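Local structure of cytolethal distending toxin protein B (Haemophilus ducreyi, 1SR4) at residues V42-S47 / A93-L98; T136-A141 / V175-R180; A8-Q13 / I248-F253; G46-S51 / E67-N72. The protein is the DNase I-like subunit of a three-part bacterial genotoxin and probably acts as a nuclease that damages the DNA of host cells. All coordinates share one frame; numbering follows the deposited sequence.

Interaction 1. Residues V42-S47 / A93-L98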
# COMPACT_ATOMS: atom_id res chain seq x y z
N VAL B 42 9.38 -0.72 7.60
CA VAL B 42 8.28 -1.61 7.94
C VAL B 42 8.31 -1.99 9.42
O VAL B 42 9.37 -2.26 9.98
CB VAL B 42 8.34 -2.93 7.12
CG1 VAL B 42 7.07 -3.75 7.34
CG2 VAL B 42 8.50 -2.62 5.62
N GLN B 43 7.15 -1.98 10.07
CA GLN B 43 7.07 -2.38 11.47
C GLN B 43 6.18 -3.62 11.49
O GLN B 43 5.41 -3.83 10.57
CB GLN B 43 6.48 -1.27 12.34
CG GLN B 43 7.24 0.05 12.29
CD GLN B 43 6.87 0.88 11.08
OE1 GLN B 43 5.69 1.06 10.78
NE2 GLN B 43 7.87 1.40 10.37
N GLU B 44 6.30 -4.45 12.52
CA GLU B 44 5.51 -5.67 12.62
C GLU B 44 5.63 -6.44 11.31
O GLU B 44 4.64 -6.92 10.73
CB GLU B 44 4.05 -5.33 12.95
CG GLU B 44 3.89 -4.65 14.32
CD GLU B 44 2.45 -4.49 14.74
OE1 GLU B 44 1.70 -5.50 14.64
OE2 GLU B 44 2.07 -3.38 15.16
N ALA B 45 6.86 -6.56 10.84
CA ALA B 45 7.15 -7.21 9.58
C ALA B 45 6.89 -8.71 9.49
O ALA B 45 6.74 -9.26 8.38
CB ALA B 45 8.60 -6.92 9.18
N GLY B 46 6.83 -9.37 10.64
CA GLY B 46 6.63 -10.81 10.60
C GLY B 46 7.83 -11.44 9.90
O GLY B 46 8.97 -11.02 10.13
N SER B 47 7.56 -12.44 9.07
CA SER B 47 8.59 -13.13 8.28
C SER B 47 8.81 -12.35 6.98
O SER B 47 7.89 -11.67 6.50
CB SER B 47 8.14 -14.55 7.91
OG SER B 47 8.12 -15.41 9.04
N ALA B 93 7.19 -14.75 19.03
CA ALA B 93 6.13 -15.07 18.07
C ALA B 93 6.46 -14.71 16.63
O ALA B 93 5.64 -14.90 15.72
CB ALA B 93 4.84 -14.37 18.49
N ASN B 94 7.65 -14.17 16.41
CA ASN B 94 8.09 -13.79 15.08
C ASN B 94 7.16 -12.83 14.33
O ASN B 94 6.97 -12.95 13.12
CB ASN B 94 8.33 -15.04 14.22
CG ASN B 94 9.10 -14.73 12.95
OD1 ASN B 94 9.96 -13.84 12.94
ND2 ASN B 94 8.79 -15.45 11.88
N ARG B 95 6.53 -11.90 15.04
CA ARG B 95 5.70 -10.96 14.32
C ARG B 95 6.13 -9.50 14.54
O ARG B 95 6.12 -8.71 13.59
CB ARG B 95 4.21 -11.19 14.62
CG ARG B 95 3.73 -10.95 16.03
CD ARG B 95 2.25 -11.36 16.13
NE ARG B 95 1.73 -11.18 17.49
CZ ARG B 95 1.41 -10.01 18.03
NH1 ARG B 95 1.55 -8.88 17.32
NH2 ARG B 95 0.97 -9.95 19.27
N VAL B 96 6.56 -9.15 15.74
CA VAL B 96 6.95 -7.77 15.97
C VAL B 96 8.42 -7.54 15.59
O VAL B 96 9.29 -7.34 16.44
CB VAL B 96 6.66 -7.37 17.43
CG1 VAL B 96 7.00 -5.89 17.64
CG2 VAL B 96 5.16 -7.60 17.73
N ASN B 97 8.66 -7.56 14.28
CA ASN B 97 10.00 -7.39 13.70
C ASN B 97 10.11 -6.09 12.89
O ASN B 97 9.10 -5.57 12.40
CB ASN B 97 10.32 -8.58 12.79
CG ASN B 97 10.29 -9.91 13.54
OD1 ASN B 97 10.78 -10.00 14.65
ND2 ASN B 97 9.71 -10.94 12.92
N LEU B 98 11.33 -5.59 12.73
CA LEU B 98 11.55 -4.36 11.96
C LEU B 98 12.31 -4.68 10.68
O LEU B 98 13.14 -5.59 10.65
CB LEU B 98 12.36 -3.34 12.77
CG LEU B 98 11.71 -2.77 14.04
CD1 LEU B 98 12.74 -1.96 14.83
CD2 LEU B 98 10.51 -1.91 13.67
O HOH W 1 2.23 -8.00 14.74
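Val42 O rests 3.6 Å from Leu98 CA, and Gln43 crosses Leu98 at a slant, its CG 4.1 Å from CD2 of Leu98, at the end of strand 39-43. Glu44 follows; with Gln43 it forms the Gln-Glu pair of the DNase I-like family, whose glutamate lies in the active site of relatives. Its extended chain carries OE1 to a water that also accepts from Arg95 NH1. OE1 and NH1 themselves stay 4.3 Å apart, too far for a salt bridge; OE2 is taken by Asn11, and Arg95 NH2 donates to Val12 of the neighbouring protein C chain. Ala45 N makes an almost straight bond to Asn97 O (2.9 Å, 178°). Gly46, at a positive phi of 63°, donates a more bent hydrogen bond from N to Arg95 O (3.1 Å), while its O accepts from Asn97 ND2 at 2.9 Å. That ND2 also donates to Asn94 OD1, and Asn97 OD1 accepts from Asp90 N, which together fix the amide's rotation. Ser47 OG ends 2.9 Å from Asn94 ND2. An inverse gamma turn centred on Val96 bends the facing loop, which joins strands 81-87 and 98-102. Strand 39-43 runs between 98-102 and 7-11, and strand 132-138 of the second sheet packs against Gln43 and Leu98.

Interaction 2. Residues T136-A141 / V175-R180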
# COMPACT_ATOMS: atom_id res chain seq x y z
N THR B 136 14.03 3.06 11.13
CA THR B 136 12.66 2.59 11.24
C THR B 136 12.45 2.42 12.76
O THR B 136 13.30 1.86 13.45
CB THR B 136 12.42 1.21 10.51
OG1 THR B 136 11.06 0.80 10.71
CG2 THR B 136 13.33 0.12 11.06
N VAL B 137 11.33 2.92 13.28
CA VAL B 137 11.03 2.78 14.70
C VAL B 137 9.61 2.30 14.93
O VAL B 137 8.72 2.48 14.09
CB VAL B 137 11.15 4.11 15.49
CG1 VAL B 137 12.58 4.59 15.48
CG2 VAL B 137 10.18 5.16 14.90
N HIS B 138 9.42 1.69 16.08
CA HIS B 138 8.12 1.22 16.50
C HIS B 138 8.10 1.45 18.00
O HIS B 138 8.51 0.59 18.78
CB HIS B 138 7.92 -0.26 16.17
CG HIS B 138 6.55 -0.77 16.52
ND1 HIS B 138 6.15 -2.06 16.26
CD2 HIS B 138 5.50 -0.15 17.10
CE1 HIS B 138 4.90 -2.21 16.67
NE2 HIS B 138 4.48 -1.07 17.19
N ALA B 139 7.63 2.62 18.42
CA ALA B 139 7.58 2.97 19.84
C ALA B 139 6.51 2.19 20.59
O ALA B 139 5.60 1.59 19.98
CB ALA B 139 7.36 4.48 20.01
N LEU B 140 6.60 2.21 21.92
CA LEU B 140 5.66 1.50 22.77
C LEU B 140 4.21 1.95 22.59
O LEU B 140 3.94 3.14 22.45
CB LEU B 140 6.08 1.64 24.25
CG LEU B 140 7.44 0.99 24.59
CD1 LEU B 140 8.01 1.55 25.90
CD2 LEU B 140 7.24 -0.53 24.70
N ALA B 141 3.30 0.98 22.61
CA ALA B 141 1.87 1.22 22.43
C ALA B 141 1.30 2.25 23.40
O ALA B 141 0.41 3.02 23.04
CB ALA B 141 1.11 -0.10 22.59
N VAL B 175 11.80 7.27 10.96
CA VAL B 175 10.46 7.05 10.42
C VAL B 175 9.77 5.80 10.95
O VAL B 175 10.35 4.72 10.96
CB VAL B 175 10.53 6.91 8.89
CG1 VAL B 175 9.13 6.90 8.29
CG2 VAL B 175 11.38 8.05 8.31
N GLY B 176 8.51 5.93 11.34
CA GLY B 176 7.83 4.76 11.83
C GLY B 176 6.58 5.03 12.63
O GLY B 176 5.96 6.08 12.50
N ASP B 177 6.23 4.05 13.46
CA ASP B 177 5.04 4.11 14.30
C ASP B 177 5.45 4.65 15.66
O ASP B 177 6.01 3.90 16.49
CB ASP B 177 4.49 2.69 14.40
CG ASP B 177 3.19 2.60 15.19
OD1 ASP B 177 2.83 3.56 15.92
OD2 ASP B 177 2.55 1.53 15.08
N PHE B 178 5.19 5.94 15.88
CA PHE B 178 5.54 6.60 17.14
C PHE B 178 4.50 6.38 18.23
O PHE B 178 4.76 6.65 19.40
CB PHE B 178 5.75 8.10 16.90
CG PHE B 178 7.06 8.42 16.24
CD1 PHE B 178 8.19 8.64 17.01
CD2 PHE B 178 7.16 8.47 14.86
CE1 PHE B 178 9.42 8.91 16.41
CE2 PHE B 178 8.38 8.74 14.25
CZ PHE B 178 9.52 8.96 15.03
N ASN B 179 3.33 5.91 17.84
CA ASN B 179 2.28 5.63 18.80
C ASN B 179 1.87 6.80 19.68
O ASN B 179 1.50 6.61 20.83
CB ASN B 179 2.67 4.42 19.68
CG ASN B 179 2.12 3.11 19.14
OD1 ASN B 179 0.96 3.06 18.75
ND2 ASN B 179 2.93 2.05 19.12
N ARG B 180 1.93 8.01 19.14
CA ARG B 180 1.51 9.22 19.86
C ARG B 180 1.36 10.31 18.82
O ARG B 180 1.97 10.23 17.75
CB ARG B 180 2.54 9.63 20.92
CG ARG B 180 3.92 9.94 20.35
CD ARG B 180 5.00 9.85 21.43
NE ARG B 180 4.89 10.93 22.41
CZ ARG B 180 5.76 11.10 23.40
NH1 ARG B 180 6.78 10.26 23.54
NH2 ARG B 180 5.62 12.10 24.25
O HOH W 2 -1.02 3.55 20.27
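A parallel strand pair that runs on into a loop joins 136-141 to 175-180 in the second sheet of the DNase I-like beta-sandwich, where strands 132-138 and 171-175 are neighbours linked through helix 147-159 in a beta-alpha-beta crossover. Residues 176-179 spell Gly-Asp-Phe-Asn, a signature of the family whose aspartate and asparagine belong to the active site in relatives. The pairing starts with Val137 N bonding Val175 O, continues with Asp177 N to Val137 O (3.0 Å), and closes with Ala139 N to Asp177 O at 2.8 Å, this last donor lying nearly along the C=O axis. Gly176, where the chain turns a corner, brings its CA to 3.3 Å from Val137 O, a closeness that suits a residue lacking a side chain. On one face of the sheet His138 and Asp177 lie side by side and point the same way, since in each CG is anti to the backbone N (chi1 -177° in both). The planes of ring and carboxylate are 14° from parallel, with NE2 of His138 3.9 Å from OD2 of Asp177; that OD2 has its hydrogen bond with Asn11. Away from these two, Val137 CG2 sits over a face of the Phe178 ring in a CH-pi contact, 4.1 Å from its centroid, and Tyr217 stacks on the same ring. Beyond the strands Asn179 takes over: its CB lies 3.3 Å from Leu140 O, its ND2 meets the edge of the His138 ring, and ND2 donates to Ala139 O at 2.8 Å, with the acceptor in the plane of the Asn179 amide.

Interaction 3. Residues A8-Q13 / I248-F253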
# COMPACT_ATOMS: atom_id res chain seq x y z
N ALA B 8 9.20 6.08 2.76
CA ALA B 8 7.84 5.71 3.19
C ALA B 8 7.92 4.79 4.38
O ALA B 8 8.97 4.25 4.70
CB ALA B 8 7.07 5.01 2.04
N THR B 9 6.78 4.61 5.02
CA THR B 9 6.70 3.74 6.18
C THR B 9 5.32 3.09 6.17
O THR B 9 4.35 3.68 5.69
CB THR B 9 6.85 4.55 7.50
OG1 THR B 9 6.86 3.66 8.62
CG2 THR B 9 5.67 5.54 7.66
N TRP B 10 5.25 1.87 6.69
CA TRP B 10 4.00 1.15 6.81
C TRP B 10 4.14 0.12 7.92
O TRP B 10 5.13 -0.60 7.98
CB TRP B 10 3.62 0.43 5.51
CG TRP B 10 2.24 -0.19 5.58
CD1 TRP B 10 1.10 0.40 6.07
CD2 TRP B 10 1.86 -1.52 5.18
NE1 TRP B 10 0.04 -0.48 6.00
CE2 TRP B 10 0.48 -1.67 5.46
CE3 TRP B 10 2.55 -2.60 4.61
CZ2 TRP B 10 -0.23 -2.86 5.20
CZ3 TRP B 10 1.84 -3.79 4.34
CH2 TRP B 10 0.47 -3.90 4.64
N ASN B 11 3.15 0.08 8.82
CA ASN B 11 3.15 -0.91 9.88
C ASN B 11 2.30 -2.01 9.25
O ASN B 11 1.10 -1.85 9.05
CB ASN B 11 2.48 -0.39 11.16
CG ASN B 11 2.51 -1.43 12.27
OD1 ASN B 11 2.48 -2.64 12.01
ND2 ASN B 11 2.56 -0.97 13.51
N LEU B 12 2.95 -3.11 8.91
CA LEU B 12 2.32 -4.25 8.26
C LEU B 12 1.41 -5.10 9.15
O LEU B 12 0.54 -5.81 8.64
CB LEU B 12 3.44 -5.11 7.64
CG LEU B 12 3.16 -6.31 6.72
CD1 LEU B 12 4.22 -6.35 5.61
CD2 LEU B 12 3.18 -7.64 7.54
N GLN B 13 1.60 -5.03 10.47
CA GLN B 13 0.80 -5.82 11.42
C GLN B 13 0.79 -7.28 11.02
O GLN B 13 -0.27 -7.90 10.90
CB GLN B 13 -0.64 -5.29 11.52
CG GLN B 13 -0.74 -3.86 12.10
CD GLN B 13 -2.15 -3.47 12.49
OE1 GLN B 13 -3.09 -3.64 11.71
NE2 GLN B 13 -2.31 -2.95 13.69
N ILE B 248 -5.74 -1.99 1.78
CA ILE B 248 -4.53 -1.90 2.61
C ILE B 248 -4.77 -2.99 3.63
O ILE B 248 -5.76 -2.93 4.37
CB ILE B 248 -4.40 -0.53 3.31
CG1 ILE B 248 -4.27 0.57 2.25
CG2 ILE B 248 -3.15 -0.50 4.21
CD1 ILE B 248 -3.97 1.94 2.84
N THR B 249 -3.89 -3.99 3.67
CA THR B 249 -4.09 -5.14 4.55
C THR B 249 -3.69 -5.04 6.03
O THR B 249 -3.39 -6.06 6.67
CB THR B 249 -3.43 -6.40 3.93
OG1 THR B 249 -2.03 -6.18 3.76
CG2 THR B 249 -4.05 -6.69 2.58
N SER B 250 -3.68 -3.83 6.58
CA SER B 250 -3.42 -3.64 8.00
C SER B 250 -4.24 -2.42 8.43
O SER B 250 -4.83 -1.72 7.59
CB SER B 250 -1.93 -3.40 8.28
OG SER B 250 -1.62 -2.04 8.17
N ASP B 251 -4.32 -2.15 9.72
CA ASP B 251 -5.09 -1.00 10.18
C ASP B 251 -4.32 0.33 10.05
O ASP B 251 -4.83 1.37 10.44
CB ASP B 251 -5.54 -1.20 11.63
CG ASP B 251 -6.64 -2.24 11.77
OD1 ASP B 251 -7.33 -2.54 10.77
OD2 ASP B 251 -6.82 -2.76 12.89
N HIS B 252 -3.09 0.28 9.52
CA HIS B 252 -2.28 1.47 9.34
C HIS B 252 -2.20 1.80 7.85
O HIS B 252 -2.17 0.91 6.99
CB HIS B 252 -0.85 1.26 9.85
CG HIS B 252 -0.74 1.18 11.34
ND1 HIS B 252 -0.37 2.25 12.12
CD2 HIS B 252 -0.96 0.15 12.19
CE1 HIS B 252 -0.37 1.89 13.40
NE2 HIS B 252 -0.72 0.61 13.47
N PHE B 253 -2.15 3.09 7.55
CA PHE B 253 -2.05 3.55 6.17
C PHE B 253 -0.58 3.90 5.92
O PHE B 253 0.07 4.49 6.78
CB PHE B 253 -2.95 4.78 5.97
CG PHE B 253 -4.42 4.46 6.06
CD1 PHE B 253 -5.13 4.11 4.92
CD2 PHE B 253 -5.07 4.45 7.28
CE1 PHE B 253 -6.47 3.74 4.99
CE2 PHE B 253 -6.41 4.09 7.37
CZ PHE B 253 -7.11 3.73 6.22
O HOH W 3 1.84 2.85 8.63
O HOH W 4 -4.85 -1.89 14.77
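Asn11 lays its CB over one face of the His252 ring, 3.8 Å from the centroid, in a CH-pi contact, and its amide follows the ring with the two planes only 15° apart. This is where the end of strand 7-11 in the DNase I-like beta-sandwich meets the Ser-Asp-His signature, residues 250-252, whose histidine is an active-site residue in relatives. His252 ND1 is held by Asp216, which steadies the ring beneath Asn11. Each segment is braced from within: Asn11 OD1 accepts from Gln13 N in an Asx turn, and Ser250 OG accepts from His252 N in an ST turn. The same Ser250 OG donates across to Asn11 O at 2.9 Å, nearly in line with the carbonyl bond. Trp10, with CG anti to its backbone N (chi1 -174°), reaches past that hydroxyl, and its NE1 bonds His252 O at 2.8 Å in the plane of the indole. Ile248 CG2 packs 3.9 Å from CZ2 of Trp10, and Thr249 OG1, itself bonded to Asn26 of helix 20-31, lies at the ring edge by CH2. Gln13 crosses His252 almost perpendicularly, the amide presenting itself at the imidazole edge. A water links Gln13 NE2 to Asp251 OD2, while Gln13 OE1 accepts a nearly straight bond, 2.8 Å and 173°, from Asp251 N.

Interaction 4. Residues G46-S51 / E67-N72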
# COMPACT_ATOMS: atom_id res chain seq x y z
N GLY B 46 6.83 -9.37 10.64
CA GLY B 46 6.63 -10.81 10.60
C GLY B 46 7.83 -11.44 9.90
O GLY B 46 8.97 -11.02 10.13
N SER B 47 7.56 -12.44 9.07
CA SER B 47 8.59 -13.13 8.28
C SER B 47 8.81 -12.35 6.98
O SER B 47 7.89 -11.67 6.50
CB SER B 47 8.14 -14.55 7.91
OG SER B 47 8.12 -15.41 9.04
N LEU B 48 10.00 -12.45 6.40
CA LEU B 48 10.24 -11.75 5.13
C LEU B 48 9.54 -12.52 4.02
O LEU B 48 9.07 -13.63 4.24
CB LEU B 48 11.74 -11.68 4.82
CG LEU B 48 12.58 -10.78 5.73
CD1 LEU B 48 14.01 -10.67 5.18
CD2 LEU B 48 11.95 -9.39 5.78
N PRO B 49 9.45 -11.93 2.81
CA PRO B 49 8.79 -12.64 1.71
C PRO B 49 9.54 -13.97 1.57
O PRO B 49 10.75 -14.02 1.76
CB PRO B 49 9.04 -11.72 0.51
CG PRO B 49 9.05 -10.34 1.16
CD PRO B 49 9.88 -10.57 2.39
N SER B 50 8.83 -15.05 1.24
CA SER B 50 9.51 -16.35 1.13
C SER B 50 10.58 -16.36 0.04
O SER B 50 11.52 -17.13 0.13
CB SER B 50 8.49 -17.47 0.86
OG SER B 50 7.84 -17.26 -0.38
N SER B 51 10.46 -15.50 -0.97
CA SER B 51 11.47 -15.50 -2.02
C SER B 51 12.71 -14.64 -1.71
O SER B 51 13.66 -14.61 -2.50
CB SER B 51 10.87 -15.06 -3.35
OG SER B 51 10.60 -13.68 -3.32
N GLU B 67 20.11 -8.38 9.54
CA GLU B 67 20.63 -9.14 8.41
C GLU B 67 20.25 -8.50 7.09
O GLU B 67 19.25 -7.78 7.01
CB GLU B 67 20.08 -10.57 8.45
CG GLU B 67 20.42 -11.35 9.70
CD GLU B 67 19.60 -12.62 9.82
OE1 GLU B 67 18.35 -12.55 9.78
OE2 GLU B 67 20.20 -13.71 9.95
N GLU B 68 21.03 -8.77 6.06
CA GLU B 68 20.76 -8.23 4.73
C GLU B 68 20.22 -9.32 3.80
O GLU B 68 20.73 -10.44 3.78
CB GLU B 68 22.04 -7.65 4.14
CG GLU B 68 21.87 -7.00 2.77
CD GLU B 68 23.21 -6.65 2.15
OE1 GLU B 68 23.97 -7.59 1.84
OE2 GLU B 68 23.52 -5.46 1.97
N TYR B 69 19.17 -8.98 3.04
CA TYR B 69 18.56 -9.89 2.08
C TYR B 69 18.34 -9.14 0.77
O TYR B 69 18.39 -7.91 0.75
CB TYR B 69 17.16 -10.34 2.55
CG TYR B 69 17.14 -11.27 3.74
CD1 TYR B 69 16.87 -12.63 3.58
CD2 TYR B 69 17.40 -10.79 5.02
CE1 TYR B 69 16.85 -13.49 4.70
CE2 TYR B 69 17.38 -11.63 6.12
CZ TYR B 69 17.11 -12.98 5.96
OH TYR B 69 17.12 -13.80 7.06
N THR B 70 18.12 -9.89 -0.30
CA THR B 70 17.75 -9.29 -1.58
C THR B 70 16.40 -9.93 -1.89
O THR B 70 16.10 -11.06 -1.48
CB THR B 70 18.75 -9.57 -2.74
OG1 THR B 70 18.88 -10.98 -2.95
CG2 THR B 70 20.11 -8.93 -2.46
N TRP B 71 15.56 -9.19 -2.60
CA TRP B 71 14.23 -9.67 -2.93
C TRP B 71 13.92 -9.16 -4.32
O TRP B 71 14.07 -7.98 -4.60
CB TRP B 71 13.24 -9.11 -1.90
CG TRP B 71 11.80 -9.47 -2.14
CD1 TRP B 71 11.31 -10.64 -2.62
CD2 TRP B 71 10.67 -8.64 -1.85
NE1 TRP B 71 9.94 -10.61 -2.64
CE2 TRP B 71 9.52 -9.39 -2.17
CE3 TRP B 71 10.52 -7.34 -1.35
CZ2 TRP B 71 8.22 -8.89 -2.01
CZ3 TRP B 71 9.23 -6.84 -1.18
CH2 TRP B 71 8.10 -7.61 -1.51
N ASN B 72 13.50 -10.07 -5.19
CA ASN B 72 13.20 -9.71 -6.58
C ASN B 72 11.73 -9.39 -6.78
O ASN B 72 10.89 -10.28 -6.72
CB ASN B 72 13.63 -10.86 -7.50
CG ASN B 72 13.45 -10.51 -8.97
OD1 ASN B 72 13.11 -9.37 -9.32
ND2 ASN B 72 13.69 -11.49 -9.85
O HOH W 5 14.02 -12.68 -4.57
O HOH W 6 10.68 -12.99 -5.97
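Leu48 turns CG anti to its carbonyl carbon (chi1 -69°) and extends beyond it, which sets CD1 squarely over the Tyr69 ring; Trp71, with CG anti to the backbone N (chi1 177°), carries its indole across to the loop, where Pro49 lies over one face. Two neighbouring loop residues thus sit on two aromatic rings of strand 67-72, near the edge of the larger sheet of the DNase I-like beta-sandwich, where that strand runs between 53-54 and 81-87. The first contact is tight: Leu48 CD1 stands 3.5 Å from the centroid of the Tyr69 ring, over its middle, and 3.4 Å from CD2. This is a CH-pi contact made by a single methyl, the leucine crossing the tyrosine at a slant. The second is broader. Pro49 stands at about a right angle to Trp71, its CG 3.6 Å from the centroid of the six-membered ring and its CB 3.5 Å from NE1, so that the pyrrolidine edge spans both parts of the indole. Helix 20-31 packs against both pairs: Trp23 on Leu48 and Pro49, Asn24 and Arg28 on Trp71. Apolar and CH-pi packing lays the loop after strand 39-43 against this strand, and polar groups gather at the Ser51 end. There Ser51 OG lies in the plane of the indole at its edge, 3.2 Å from CD1. One water joins that hydroxyl to Asn72 O, and another donates to Ser51 O at 2.9 Å while accepting from Asn72 N at 2.7 Å.

In the fold
Interactions 1, 2 and 3 converge where the two sheets of the sandwich face each other, their centres 12 to 13 Å apart. Asn11 ND2 of interaction 3 joins them, lying 3.0 Å from Glu44 OE2 of interaction 1 and 3.0 Å from Asp177 OD2 of interaction 2. Around it, His138 CE1 comes to 3.4 Å from Glu44 OE2, and His252 CE1 to 3.4 Å from Asp177 OD2. This cluster matches the active site of DNase I-like enzymes and is consistent with a nuclease centre. Interaction 4 lies away from this cluster, its centre 22 Å from that of interaction 2 but 12 Å from that of interaction 1, with which it shares Gly46 and Ser47.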